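Local coordinates for protein glutamate racemase (Escherichia coli, PDB 2JFN) that is an alpha/beta enzyme of the Asp/Glu/hydantoin racemase family, built around one mixed and one parallel beta-sheet, at residues A[50-55]-A[255-260]; A[81-86]-A[246-251]; A[131-136]-A[185-190]; A[76-81]-A[279-284]. All coordinates share one frame; numbering follows the deposited sequence.

How the contacts relate
Contacts 1, 2 and 4 gather round the mixed sheet, whereas contact 3 belongs to the separate parallel sheet and touches none of them. Contacts 1 and 4 meet through neighbouring strands 253-256 and 277-280; contacts 2 and 4 share helix 65-82 and are joined by the Arg-82 to Glu-279 salt bridge. Chemistry follows place. Contact 1, mostly buried, combines parallel-strand hydrogen bonding with an amide that grips a loop. The buried contacts 3 and 4 rest on hydrocarbon packing between helix and sheet or tail. Contact 2, farthest from the chain's centre at about 22 Å (centre to centre), is partly exposed and ends in a tyrosine-carboxylate bond.

Contact 1 (A[50-55]-A[255-260]); sequences IYAFDN and FCMAMT
The ring of Phe-53 carries Cys-256 CA over one face, 4.0 Å above its plane and offset toward the rim in a CH-pi contact, while CZ meets Cys-256 CB at 3.5 Å. The Phe-255 ring is approached obliquely by Ile-50, whose CG2 lies 3.5 Å from Phe-255 CD1. The Asn-55 amide ties down the loop after strand 253-256. Its CG stands between the backbone N and carbonyl carbon (chi1 62°), and OD1 takes the N-H of Met-257 at 2.8 Å and, weakly, that of Ala-258. ND2 donates to Ala-258 O at 2.8 Å, the acceptor tilted 20° out of the amide plane, and a water links ND2 to Thr-260 OG1, which caps Ala-263 N. The bent Met-257 chain brings CE to Phe-53 O. Parallel pairing is set by Phe-255, whose N donates to Tyr-51 O (2.6 Å) and whose O accepts from Phe-53 N (3.0 Å). Asp-54 OD2 forms a salt bridge with Arg-71 and a hydrogen bond with Tyr-60, the latter part of the glutamic acid pocket. Strand 48-53 lies between strands 21-28 and 253-256, with helix 65-82 against Phe-255 and Met-257 and helix 261-264 against Phe-53 and Cys-256.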
loop_
_atom_site.group_PDB
_atom_site.type_symbol
_atom_site.label_atom_id
_atom_site.label_comp_id
_atom_site.label_asym_id
_atom_site.label_seq_id
_atom_site.Cartn_x
_atom_site.Cartn_y
_atom_site.Cartn_z
ATOM N N ILE A 50 -1.715 -10.632 -10.084
ATOM C CA ILE A 50 -2.636 -11.236 -9.141
ATOM C C ILE A 50 -2.749 -10.212 -8.025
ATOM O O ILE A 50 -1.735 -9.808 -7.447
ATOM C CB ILE A 50 -2.081 -12.533 -8.525
ATOM C CG1 ILE A 50 -1.876 -13.593 -9.611
ATOM C CG2 ILE A 50 -3.045 -13.046 -7.453
ATOM C CD1 ILE A 50 -1.039 -14.774 -9.138
ATOM N N TYR A 51 -3.966 -9.766 -7.745
ATOM C CA TYR A 51 -4.177 -8.823 -6.659
ATOM C C TYR A 51 -4.903 -9.589 -5.568
ATOM O O TYR A 51 -5.927 -10.227 -5.824
ATOM C CB TYR A 51 -5.033 -7.630 -7.097
ATOM C CG TYR A 51 -5.111 -6.551 -6.029
ATOM C CD1 TYR A 51 -6.221 -6.435 -5.190
ATOM C CD2 TYR A 51 -4.034 -5.690 -5.813
ATOM C CE1 TYR A 51 -6.249 -5.488 -4.153
ATOM C CE2 TYR A 51 -4.053 -4.741 -4.786
ATOM C CZ TYR A 51 -5.155 -4.646 -3.958
ATOM O OH TYR A 51 -5.134 -3.724 -2.925
ATOM N N ALA A 52 -4.369 -9.545 -4.355
ATOM C CA ALA A 52 -5.002 -10.240 -3.242
ATOM C C ALA A 52 -5.197 -9.282 -2.080
ATOM O O ALA A 52 -4.273 -8.559 -1.697
ATOM C CB ALA A 52 -4.143 -11.424 -2.805
ATOM N N PHE A 53 -6.405 -9.261 -1.532
ATOM C CA PHE A 53 -6.678 -8.400 -0.397
ATOM C C PHE A 53 -7.363 -9.188 0.721
ATOM O O PHE A 53 -8.250 -10.013 0.478
ATOM C CB PHE A 53 -7.497 -7.163 -0.830
ATOM C CG PHE A 53 -8.837 -7.478 -1.449
ATOM C CD1 PHE A 53 -10.012 -7.270 -0.729
ATOM C CD2 PHE A 53 -8.925 -7.936 -2.761
ATOM C CE1 PHE A 53 -11.258 -7.511 -1.308
ATOM C CE2 PHE A 53 -10.168 -8.184 -3.356
ATOM C CZ PHE A 53 -11.338 -7.970 -2.625
ATOM N N ASP A 54 -6.920 -8.940 1.949
ATOM C CA ASP A 54 -7.454 -9.631 3.120
ATOM C C ASP A 54 -8.679 -8.937 3.710
ATOM O O ASP A 54 -8.597 -8.307 4.764
ATOM C CB ASP A 54 -6.363 -9.743 4.189
ATOM C CG ASP A 54 -6.733 -10.714 5.299
ATOM O OD1 ASP A 54 -7.865 -11.251 5.276
ATOM O OD2 ASP A 54 -5.889 -10.936 6.191
ATOM N N ASN A 55 -9.824 -9.071 3.044
ATOM C CA ASN A 55 -11.037 -8.437 3.530
ATOM C C ASN A 55 -11.527 -9.081 4.824
ATOM O O ASN A 55 -12.356 -8.508 5.521
ATOM C CB ASN A 55 -12.134 -8.475 2.452
ATOM C CG ASN A 55 -12.541 -9.886 2.067
ATOM O OD1 ASN A 55 -11.702 -10.725 1.727
ATOM N ND2 ASN A 55 -13.844 -10.152 2.107
ATOM N N PHE A 255 -8.037 -11.780 -5.890
ATOM C CA PHE A 255 -8.441 -12.741 -4.865
ATOM C C PHE A 255 -8.881 -12.038 -3.582
ATOM O O PHE A 255 -8.206 -11.126 -3.097
ATOM C CB PHE A 255 -7.283 -13.663 -4.472
ATOM C CG PHE A 255 -6.963 -14.733 -5.475
ATOM C CD1 PHE A 255 -5.662 -14.880 -5.947
ATOM C CD2 PHE A 255 -7.943 -15.616 -5.916
ATOM C CE1 PHE A 255 -5.333 -15.891 -6.844
ATOM C CE2 PHE A 255 -7.630 -16.638 -6.817
ATOM C CZ PHE A 255 -6.319 -16.775 -7.284
ATOM N N CYS A 256 -10.012 -12.454 -3.027
ATOM C CA CYS A 256 -10.446 -11.907 -1.745
ATOM C C CYS A 256 -10.368 -13.123 -0.817
ATOM O O CYS A 256 -10.251 -14.257 -1.294
ATOM C CB CYS A 256 -11.873 -11.350 -1.818
ATOM S SG CYS A 256 -13.142 -12.532 -2.304
ATOM N N MET A 257 -10.411 -12.915 0.495
ATOM C CA MET A 257 -10.332 -14.058 1.405
ATOM C C MET A 257 -11.719 -14.571 1.789
ATOM O O MET A 257 -11.856 -15.654 2.357
ATOM C CB MET A 257 -9.525 -13.697 2.658
ATOM C CG MET A 257 -8.101 -13.214 2.364
ATOM S SD MET A 257 -7.168 -14.248 1.181
ATOM C CE MET A 257 -6.565 -12.990 0.032
ATOM N N ALA A 258 -12.741 -13.792 1.458
ATOM C CA ALA A 258 -14.122 -14.165 1.738
ATOM C C ALA A 258 -15.005 -13.445 0.734
ATOM O O ALA A 258 -14.885 -12.235 0.549
ATOM C CB ALA A 258 -14.509 -13.765 3.160
ATOM N N MET A 259 -15.884 -14.191 0.079
ATOM C CA MET A 259 -16.780 -13.608 -0.909
ATOM C C MET A 259 -17.941 -12.954 -0.174
ATOM O O MET A 259 -19.021 -13.530 -0.047
ATOM C CB MET A 259 -17.282 -14.696 -1.860
ATOM C CG MET A 259 -17.904 -14.171 -3.138
ATOM S SD MET A 259 -16.749 -13.193 -4.121
ATOM C CE MET A 259 -15.729 -14.453 -4.831
ATOM N N THR A 260 -17.697 -11.746 0.321
ATOM C CA THR A 260 -18.686 -10.981 1.065
ATOM C C THR A 260 -19.265 -9.882 0.187
ATOM O O THR A 260 -18.751 -9.601 -0.897
ATOM C CB THR A 260 -18.043 -10.286 2.271
ATOM O OG1 THR A 260 -17.123 -9.291 1.799
ATOM C CG2 THR A 260 -17.302 -11.288 3.136
HETATM O O HOH W 1 -15.524 -7.977 3.365
#

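Contact 2 (A[81-86]-A[246-251]); sequences ERYPLA and AKSADA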
loop_
_atom_site.group_PDB
_atom_site.type_symbol
_atom_site.label_atom_id
_atom_site.label_comp_id
_atom_site.label_asym_id
_atom_site.label_seq_id
_atom_site.Cartn_x
_atom_site.Cartn_y
_atom_site.Cartn_z
ATOM N N GLU A 81 0.072 -21.444 -4.322
ATOM C CA GLU A 81 -0.503 -22.734 -4.673
ATOM C C GLU A 81 -1.318 -22.615 -5.949
ATOM O O GLU A 81 -1.369 -23.549 -6.750
ATOM C CB GLU A 81 -1.385 -23.250 -3.537
ATOM C CG GLU A 81 -0.607 -23.920 -2.436
ATOM C CD GLU A 81 0.164 -25.126 -2.939
ATOM O OE1 GLU A 81 -0.450 -26.001 -3.591
ATOM O OE2 GLU A 81 1.384 -25.203 -2.683
ATOM N N ARG A 82 -1.952 -21.463 -6.135
ATOM C CA ARG A 82 -2.750 -21.218 -7.328
ATOM C C ARG A 82 -1.840 -20.898 -8.516
ATOM O O ARG A 82 -2.085 -21.353 -9.637
ATOM C CB ARG A 82 -3.727 -20.059 -7.089
ATOM C CG ARG A 82 -4.899 -20.407 -6.169
ATOM C CD ARG A 82 -5.789 -21.478 -6.803
ATOM N NE ARG A 82 -6.446 -20.977 -8.009
ATOM C CZ ARG A 82 -7.601 -20.315 -8.015
ATOM N NH1 ARG A 82 -8.236 -20.081 -6.875
ATOM N NH2 ARG A 82 -8.113 -19.873 -9.158
ATOM N N TYR A 83 -0.794 -20.116 -8.268
ATOM C CA TYR A 83 0.153 -19.743 -9.320
ATOM C C TYR A 83 1.570 -19.544 -8.803
ATOM O O TYR A 83 1.782 -18.828 -7.823
ATOM C CB TYR A 83 -0.242 -18.423 -9.998
ATOM C CG TYR A 83 -1.498 -18.434 -10.834
ATOM C CD1 TYR A 83 -2.717 -18.029 -10.300
ATOM C CD2 TYR A 83 -1.458 -18.811 -12.177
ATOM C CE1 TYR A 83 -3.866 -17.995 -11.082
ATOM C CE2 TYR A 83 -2.602 -18.781 -12.967
ATOM C CZ TYR A 83 -3.799 -18.373 -12.415
ATOM O OH TYR A 83 -4.934 -18.341 -13.197
ATOM N N PRO A 84 2.560 -20.190 -9.441
ATOM C CA PRO A 84 3.936 -19.993 -8.982
ATOM C C PRO A 84 4.172 -18.492 -9.181
ATOM O O PRO A 84 3.696 -17.917 -10.158
ATOM C CB PRO A 84 4.745 -20.838 -9.959
ATOM C CG PRO A 84 3.813 -21.997 -10.227
ATOM C CD PRO A 84 2.475 -21.303 -10.407
ATOM N N LEU A 85 4.888 -17.858 -8.262
ATOM C CA LEU A 85 5.115 -16.419 -8.353
ATOM C C LEU A 85 6.530 -16.041 -8.762
ATOM O O LEU A 85 7.492 -16.664 -8.337
ATOM C CB LEU A 85 4.804 -15.764 -7.004
ATOM C CG LEU A 85 3.431 -16.037 -6.383
ATOM C CD1 LEU A 85 3.353 -15.421 -4.986
ATOM C CD2 LEU A 85 2.350 -15.477 -7.286
ATOM N N ALA A 86 6.648 -15.023 -9.603
ATOM C CA ALA A 86 7.957 -14.541 -10.014
ATOM C C ALA A 86 8.382 -13.507 -8.965
ATOM O O ALA A 86 9.563 -13.341 -8.674
ATOM C CB ALA A 86 7.873 -13.894 -11.402
ATOM N N ALA A 246 8.728 -17.777 -13.413
ATOM C CA ALA A 246 7.360 -18.169 -13.080
ATOM C C ALA A 246 6.403 -17.287 -13.876
ATOM O O ALA A 246 6.208 -16.115 -13.550
ATOM C CB ALA A 246 7.117 -18.001 -11.582
ATOM N N LYS A 247 5.798 -17.856 -14.913
ATOM C CA LYS A 247 4.894 -17.098 -15.768
ATOM C C LYS A 247 3.609 -17.833 -16.124
ATOM O O LYS A 247 3.513 -19.050 -15.986
ATOM C CB LYS A 247 5.625 -16.713 -17.054
ATOM C CG LYS A 247 6.236 -17.900 -17.786
ATOM C CD LYS A 247 7.019 -17.453 -19.015
ATOM C CE LYS A 247 7.741 -18.625 -19.664
ATOM N NZ LYS A 247 6.786 -19.691 -20.079
ATOM N N SER A 248 2.627 -17.078 -16.602
ATOM C CA SER A 248 1.342 -17.633 -16.992
ATOM C C SER A 248 0.712 -16.794 -18.104
ATOM O O SER A 248 1.012 -15.608 -18.248
ATOM C CB SER A 248 0.404 -17.677 -15.778
ATOM O OG SER A 248 -0.896 -18.099 -16.142
ATOM N N ALA A 249 -0.161 -17.417 -18.890
ATOM C CA ALA A 249 -0.834 -16.712 -19.970
ATOM C C ALA A 249 -2.252 -16.335 -19.542
ATOM O O ALA A 249 -2.962 -15.639 -20.267
ATOM C CB ALA A 249 -0.867 -17.579 -21.233
ATOM N N ASP A 250 -2.661 -16.794 -18.361
ATOM C CA ASP A 250 -3.995 -16.485 -17.854
ATOM C C ASP A 250 -4.138 -14.981 -17.656
ATOM O O ASP A 250 -3.146 -14.269 -17.497
ATOM C CB ASP A 250 -4.259 -17.202 -16.521
ATOM C CG ASP A 250 -4.391 -18.709 -16.680
ATOM O OD1 ASP A 250 -4.453 -19.188 -17.833
ATOM O OD2 ASP A 250 -4.443 -19.419 -15.649
ATOM N N ALA A 251 -5.377 -14.502 -17.668
ATOM C CA ALA A 251 -5.649 -13.082 -17.486
ATOM C C ALA A 251 -5.444 -12.690 -16.026
ATOM O O ALA A 251 -5.393 -13.551 -15.149
ATOM C CB ALA A 251 -7.073 -12.768 -17.914
HETATM O O HOH W 2 -4.929 -15.553 -13.273
#
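Tyr-83 lays the CE2 side of its ring obliquely beside Ser-248, with CE2 3.7 Å from Ser-248 OG, and reaches on to the carboxylate of Asp-250. There Tyr-83 OH donates to Asp-250 OD2 at 2.7 Å. The acceptor oxygen sits at the ring edge, in the ring plane, and uses its anti lone pair, the one turned away from OD1; ring and carboxylate planes stand 83° apart. Tyr-83 CG is anti to its own carbonyl carbon (chi1 -68°), and the ring reaches from the end of the helix to the strand. A water donates to Ala-251 O and makes a weak bond to the tyrosine hydroxyl, adding a second, looser connection. Within the strand end, Ser-248 OG accepts the N-H of Asp-250 at 3.1 Å, an ST turn that holds the backbone of Asp-250.

At the other end the contact is small and made of methyl groups on one another and on backbone. The methyl of Ala-246 packs on the backbone of Leu-85, CB to C 3.5 Å, and faces Pro-84 CB at 4.0 Å, while Ala-86 CB touches Ala-246 O.

His-48 of strand 48-53 meets the Tyr-83 ring edge-to-face. Ala-86 and Ala-246 both hydrogen-bond through their backbones to Thr-23, so strand 21-28 joins the chain leaving helix 65-82, which enters strand 87-90, to the antiparallel strand 247-248.

Contact 3 (A[131-136]-A[185-190]); sequences GLLATR and RILRPW
Trp-190 and Leu-187 face Gly-131 and Leu-133 in a helix-on-sheet layer of an alpha/beta fold. The chain from strand 156-161 to strand 199-202 passes through three helices, and its last two short helices, 180-186 and 188-191, lie against the intervening strand 129-134 of the parallel sheet.

Apolar packing carries the contact. The benzo end of the Trp-190 indole points at the strand, and its CH2 and CZ3 meet Leu-133, whose CD2 is 3.7 Å from CH2; the two side chains cross obliquely. Leu-133 CD2 also touches Leu-187 CD2 at 3.9 Å, so this one methyl is shared by Leu-187 and Trp-190. Strands 156-161 and 199-202 touch the indole as well, through Leu-160 and Val-200.

Contacts of ring against backbone form the second group. Gly-131 has no side chain, and Trp-190 CH2 comes to 3.7 Å from its CA. Leu-132 N lies at the edge of the indole, near its plane, at the same distance from CH2. The backbone of Gly-131 is hydrogen-bonded to Thr-199 and Val-201 of the adjoining strand.

With chi2 at 3°, Trp-190 CD1 nearly eclipses CA. The six-membered ring meets the branch point of Leu-133 as well as its methyl: Trp-190 CZ3 lies 3.8 Å from Leu-133 CG, and Trp-190 CH2 is 3.7 Å from that same carbon.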
loop_
_atom_site.group_PDB
_atom_site.type_symbol
_atom_site.label_atom_id
_atom_site.label_comp_id
_atom_site.label_asym_id
_atom_site.label_seq_id
_atom_site.Cartn_x
_atom_site.Cartn_y
_atom_site.Cartn_z
ATOM N N GLY A 131 5.568 16.369 6.522
ATOM C CA GLY A 131 4.471 15.695 7.185
ATOM C C GLY A 131 4.406 14.222 6.813
ATOM O O GLY A 131 4.794 13.824 5.714
ATOM N N LEU A 132 3.929 13.405 7.745
ATOM C CA LEU A 132 3.783 11.980 7.495
ATOM C C LEU A 132 2.353 11.589 7.811
ATOM O O LEU A 132 1.919 11.673 8.964
ATOM C CB LEU A 132 4.744 11.165 8.367
ATOM C CG LEU A 132 4.588 9.632 8.318
ATOM C CD1 LEU A 132 4.829 9.107 6.905
ATOM C CD2 LEU A 132 5.582 8.996 9.288
ATOM N N LEU A 133 1.611 11.206 6.780
ATOM C CA LEU A 133 0.231 10.765 6.952
ATOM C C LEU A 133 0.277 9.252 6.871
ATOM O O LEU A 133 0.722 8.692 5.868
ATOM C CB LEU A 133 -0.672 11.285 5.834
ATOM C CG LEU A 133 -1.176 12.719 5.886
ATOM C CD1 LEU A 133 -2.094 12.946 4.695
ATOM C CD2 LEU A 133 -1.933 12.960 7.194
ATOM N N ALA A 134 -0.167 8.592 7.929
ATOM C CA ALA A 134 -0.174 7.139 7.963
ATOM C C ALA A 134 -1.379 6.701 8.766
ATOM O O ALA A 134 -2.114 7.531 9.297
ATOM C CB ALA A 134 1.105 6.624 8.618
ATOM N N THR A 135 -1.600 5.396 8.856
ATOM C CA THR A 135 -2.724 4.935 9.638
ATOM C C THR A 135 -2.309 4.977 11.106
ATOM O O THR A 135 -1.119 5.066 11.423
ATOM C CB THR A 135 -3.165 3.518 9.226
ATOM O OG1 THR A 135 -4.397 3.206 9.890
ATOM C CG2 THR A 135 -2.101 2.493 9.574
ATOM N N ARG A 136 -3.293 4.920 11.996
ATOM C CA ARG A 136 -3.039 4.997 13.426
ATOM C C ARG A 136 -1.945 4.061 13.929
ATOM O O ARG A 136 -1.090 4.470 14.714
ATOM C CB ARG A 136 -4.335 4.746 14.203
ATOM C CG ARG A 136 -4.203 5.017 15.687
ATOM C CD ARG A 136 -3.676 6.426 15.927
ATOM N NE ARG A 136 -3.205 6.598 17.296
ATOM C CZ ARG A 136 -2.637 7.707 17.758
ATOM N NH1 ARG A 136 -2.471 8.750 16.958
ATOM N NH2 ARG A 136 -2.230 7.766 19.018
ATOM N N ARG A 185 -11.406 17.917 8.841
ATOM C CA ARG A 185 -11.420 17.679 10.277
ATOM C C ARG A 185 -10.190 16.867 10.665
ATOM O O ARG A 185 -9.477 17.200 11.613
ATOM C CB ARG A 185 -12.693 16.918 10.664
ATOM C CG ARG A 185 -12.788 16.596 12.147
ATOM C CD ARG A 185 -12.910 17.863 12.988
ATOM N NE ARG A 185 -12.721 17.570 14.407
ATOM C CZ ARG A 185 -11.556 17.224 14.944
ATOM N NH1 ARG A 185 -10.470 17.133 14.185
ATOM N NH2 ARG A 185 -11.478 16.952 16.240
ATOM N N ILE A 186 -9.941 15.797 9.918
ATOM C CA ILE A 186 -8.788 14.952 10.189
ATOM C C ILE A 186 -7.500 15.770 10.078
ATOM O O ILE A 186 -6.590 15.623 10.892
ATOM C CB ILE A 186 -8.730 13.766 9.191
ATOM C CG1 ILE A 186 -9.954 12.861 9.390
ATOM C CG2 ILE A 186 -7.431 12.984 9.380
ATOM C CD1 ILE A 186 -10.070 11.738 8.362
ATOM N N LEU A 187 -7.432 16.640 9.074
ATOM C CA LEU A 187 -6.244 17.461 8.849
ATOM C C LEU A 187 -6.250 18.806 9.588
ATOM O O LEU A 187 -5.340 19.615 9.415
ATOM C CB LEU A 187 -6.064 17.702 7.340
ATOM C CG LEU A 187 -5.820 16.444 6.494
ATOM C CD1 LEU A 187 -5.967 16.759 5.009
ATOM C CD2 LEU A 187 -4.435 15.902 6.788
ATOM N N ARG A 188 -7.262 19.029 10.423
ATOM C CA ARG A 188 -7.378 20.286 11.162
ATOM C C ARG A 188 -6.058 20.696 11.821
ATOM O O ARG A 188 -5.626 21.836 11.684
ATOM C CB ARG A 188 -8.504 20.193 12.212
ATOM C CG ARG A 188 -8.956 21.563 12.759
ATOM C CD ARG A 188 -10.183 21.457 13.666
ATOM N NE ARG A 188 -9.874 20.874 14.972
ATOM C CZ ARG A 188 -10.741 20.789 15.977
ATOM N NH1 ARG A 188 -11.978 21.245 15.830
ATOM N NH2 ARG A 188 -10.374 20.261 17.134
ATOM N N PRO A 189 -5.385 19.762 12.523
ATOM C CA PRO A 189 -4.112 20.078 13.182
ATOM C C PRO A 189 -3.141 20.802 12.253
ATOM O O PRO A 189 -2.503 21.788 12.640
ATOM C CB PRO A 189 -3.581 18.703 13.577
ATOM C CG PRO A 189 -4.815 17.919 13.817
ATOM C CD PRO A 189 -5.711 18.332 12.676
ATOM N N TRP A 190 -3.028 20.300 11.027
ATOM C CA TRP A 190 -2.132 20.882 10.039
ATOM C C TRP A 190 -2.658 22.192 9.471
ATOM O O TRP A 190 -1.892 23.119 9.238
ATOM C CB TRP A 190 -1.877 19.878 8.909
ATOM C CG TRP A 190 -0.984 18.741 9.324
ATOM C CD1 TRP A 190 -0.463 18.519 10.566
ATOM C CD2 TRP A 190 -0.494 17.684 8.488
ATOM N NE1 TRP A 190 0.321 17.392 10.558
ATOM C CE2 TRP A 190 0.320 16.859 9.294
ATOM C CE3 TRP A 190 -0.664 17.356 7.136
ATOM C CZ2 TRP A 190 0.965 15.725 8.794
ATOM C CZ3 TRP A 190 -0.019 16.224 6.637
ATOM C CH2 TRP A 190 0.783 15.425 7.468
#

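Contact 4 (A[76-81]-A[279-284]); sequences VTAVQE and EKLAVL
Helix 65-82, the crossover between parallel strands 48-53 and 87-90, receives the C-terminal tail on the side of Ala-78 and Val-79, where Leu-281, Ala-282 and Val-283 follow strand 277-280.

Leu-281 provides most of the tail's grip. Its CG is anti to the backbone N (chi1 180°), extending the branch toward the helix, and CD2 touches two helical side chains: 3.5 Å from Val-79 CG2 and 3.7 Å from Ala-78 CB. The valine and leucine side chains cross at about a right angle. The other methyl, CD1, lies alongside the helix backbone, 3.8 Å from Ala-78 O. The small side chain of Ala-78 allows a close approach of main chains, with its CA 5.6 Å from that of Val-283. Its CB meets Ala-282 O at 3.3 Å, a carbon-to-carbonyl touch, and Val-283 CG2 more loosely at 4.2 Å. The contact across these residues is therefore one of methyl groups and the backbone carbonyls of Ala-78 and Ala-282.

Beyond the segment, the side chain of Val-283 also touches Arg-71, Ala-74 and Ile-75, toward the start of the helix, so the tail runs back along it. Leu-281 also packs on Phe-255 and hydrogen-bonds through its backbone to Cys-256, keeping the start of the tail in step with strand 253-256. At the helix's last turn, Arg-82 forms a salt bridge with Glu-279.

Here the helix also receives the tail that follows edge strand 277-280; a beta-alpha-beta crossover helix layered on a largely parallel sheet is itself typical of alpha/beta folds.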
loop_
_atom_site.group_PDB
_atom_site.type_symbol
_atom_site.label_atom_id
_atom_site.label_comp_id
_atom_site.label_asym_id
_atom_site.label_seq_id
_atom_site.Cartn_x
_atom_site.Cartn_y
_atom_site.Cartn_z
ATOM N N VAL A 76 0.191 -15.523 1.182
ATOM C CA VAL A 76 1.126 -15.672 0.063
ATOM C C VAL A 76 1.311 -17.159 -0.251
ATOM O O VAL A 76 1.509 -17.552 -1.397
ATOM C CB VAL A 76 2.507 -15.046 0.374
ATOM C CG1 VAL A 76 3.471 -15.311 -0.795
ATOM C CG2 VAL A 76 2.358 -13.534 0.603
ATOM N N THR A 77 1.240 -17.989 0.778
ATOM C CA THR A 77 1.372 -19.426 0.588
ATOM C C THR A 77 0.214 -19.934 -0.272
ATOM O O THR A 77 0.414 -20.735 -1.191
ATOM C CB THR A 77 1.369 -20.145 1.943
ATOM O OG1 THR A 77 2.510 -19.711 2.693
ATOM C CG2 THR A 77 1.431 -21.662 1.760
ATOM N N ALA A 78 -0.991 -19.456 0.025
ATOM C CA ALA A 78 -2.182 -19.862 -0.714
ATOM C C ALA A 78 -2.115 -19.372 -2.153
ATOM O O ALA A 78 -2.476 -20.098 -3.079
ATOM C CB ALA A 78 -3.442 -19.322 -0.033
ATOM N N VAL A 79 -1.654 -18.142 -2.351
ATOM C CA VAL A 79 -1.552 -17.626 -3.706
ATOM C C VAL A 79 -0.566 -18.478 -4.505
ATOM O O VAL A 79 -0.850 -18.858 -5.644
ATOM C CB VAL A 79 -1.071 -16.156 -3.735
ATOM C CG1 VAL A 79 -0.893 -15.709 -5.177
ATOM C CG2 VAL A 79 -2.085 -15.257 -3.030
ATOM N N GLN A 80 0.578 -18.780 -3.897
ATOM C CA GLN A 80 1.619 -19.586 -4.541
ATOM C C GLN A 80 1.108 -20.951 -4.988
ATOM O O GLN A 80 1.651 -21.553 -5.916
ATOM C CB GLN A 80 2.812 -19.789 -3.600
ATOM C CG GLN A 80 3.896 -20.683 -4.198
ATOM C CD GLN A 80 5.107 -20.840 -3.312
ATOM O OE1 GLN A 80 5.026 -21.409 -2.220
ATOM N NE2 GLN A 80 6.243 -20.340 -3.774
ATOM N N GLU A 81 0.072 -21.444 -4.322
ATOM C CA GLU A 81 -0.503 -22.734 -4.673
ATOM C C GLU A 81 -1.318 -22.615 -5.949
ATOM O O GLU A 81 -1.369 -23.549 -6.750
ATOM C CB GLU A 81 -1.385 -23.250 -3.537
ATOM C CG GLU A 81 -0.607 -23.920 -2.436
ATOM C CD GLU A 81 0.164 -25.126 -2.939
ATOM O OE1 GLU A 81 -0.450 -26.001 -3.591
ATOM O OE2 GLU A 81 1.384 -25.203 -2.683
ATOM N N GLU A 279 -12.093 -13.839 -7.314
ATOM C CA GLU A 279 -12.365 -15.160 -6.758
ATOM C C GLU A 279 -11.946 -15.229 -5.294
ATOM O O GLU A 279 -11.132 -14.425 -4.825
ATOM C CB GLU A 279 -11.605 -16.250 -7.528
ATOM C CG GLU A 279 -12.048 -16.465 -8.969
ATOM C CD GLU A 279 -11.246 -17.551 -9.665
ATOM O OE1 GLU A 279 -11.355 -17.675 -10.909
ATOM O OE2 GLU A 279 -10.507 -18.288 -8.976
ATOM N N LYS A 280 -12.507 -16.197 -4.578
ATOM C CA LYS A 280 -12.165 -16.393 -3.181
ATOM C C LYS A 280 -10.939 -17.291 -3.105
ATOM O O LYS A 280 -10.856 -18.301 -3.799
ATOM C CB LYS A 280 -13.316 -17.057 -2.419
ATOM C CG LYS A 280 -12.903 -17.536 -1.027
ATOM C CD LYS A 280 -14.078 -18.074 -0.242
ATOM C CE LYS A 280 -13.640 -18.599 1.119
ATOM N NZ LYS A 280 -14.825 -18.948 1.967
ATOM N N LEU A 281 -9.984 -16.912 -2.267
ATOM C CA LEU A 281 -8.778 -17.705 -2.096
ATOM C C LEU A 281 -8.872 -18.463 -0.776
ATOM O O LEU A 281 -9.178 -17.872 0.260
ATOM C CB LEU A 281 -7.545 -16.802 -2.076
ATOM C CG LEU A 281 -6.204 -17.514 -1.896
ATOM C CD1 LEU A 281 -5.889 -18.340 -3.134
ATOM C CD2 LEU A 281 -5.113 -16.480 -1.647
ATOM N N ALA A 282 -8.619 -19.766 -0.815
ATOM C CA ALA A 282 -8.667 -20.588 0.393
ATOM C C ALA A 282 -7.343 -20.444 1.138
ATOM O O ALA A 282 -6.292 -20.811 0.616
ATOM C CB ALA A 282 -8.904 -22.053 0.025
ATOM N N VAL A 283 -7.401 -19.920 2.358
ATOM C CA VAL A 283 -6.203 -19.712 3.167
ATOM C C VAL A 283 -6.144 -20.619 4.400
ATOM O O VAL A 283 -7.173 -20.917 5.011
ATOM C CB VAL A 283 -6.123 -18.249 3.644
ATOM C CG1 VAL A 283 -4.867 -18.037 4.467
ATOM C CG2 VAL A 283 -6.148 -17.314 2.448
ATOM N N LEU A 284 -4.935 -21.046 4.764
ATOM C CA LEU A 284 -4.729 -21.907 5.932
ATOM C C LEU A 284 -3.988 -21.146 7.031
ATOM O O LEU A 284 -2.972 -21.623 7.548
ATOM C CB LEU A 284 -3.901 -23.142 5.557
ATOM C CG LEU A 284 -4.300 -23.991 4.351
ATOM C CD1 LEU A 284 -3.425 -25.239 4.317
ATOM C CD2 LEU A 284 -5.769 -24.375 4.437
#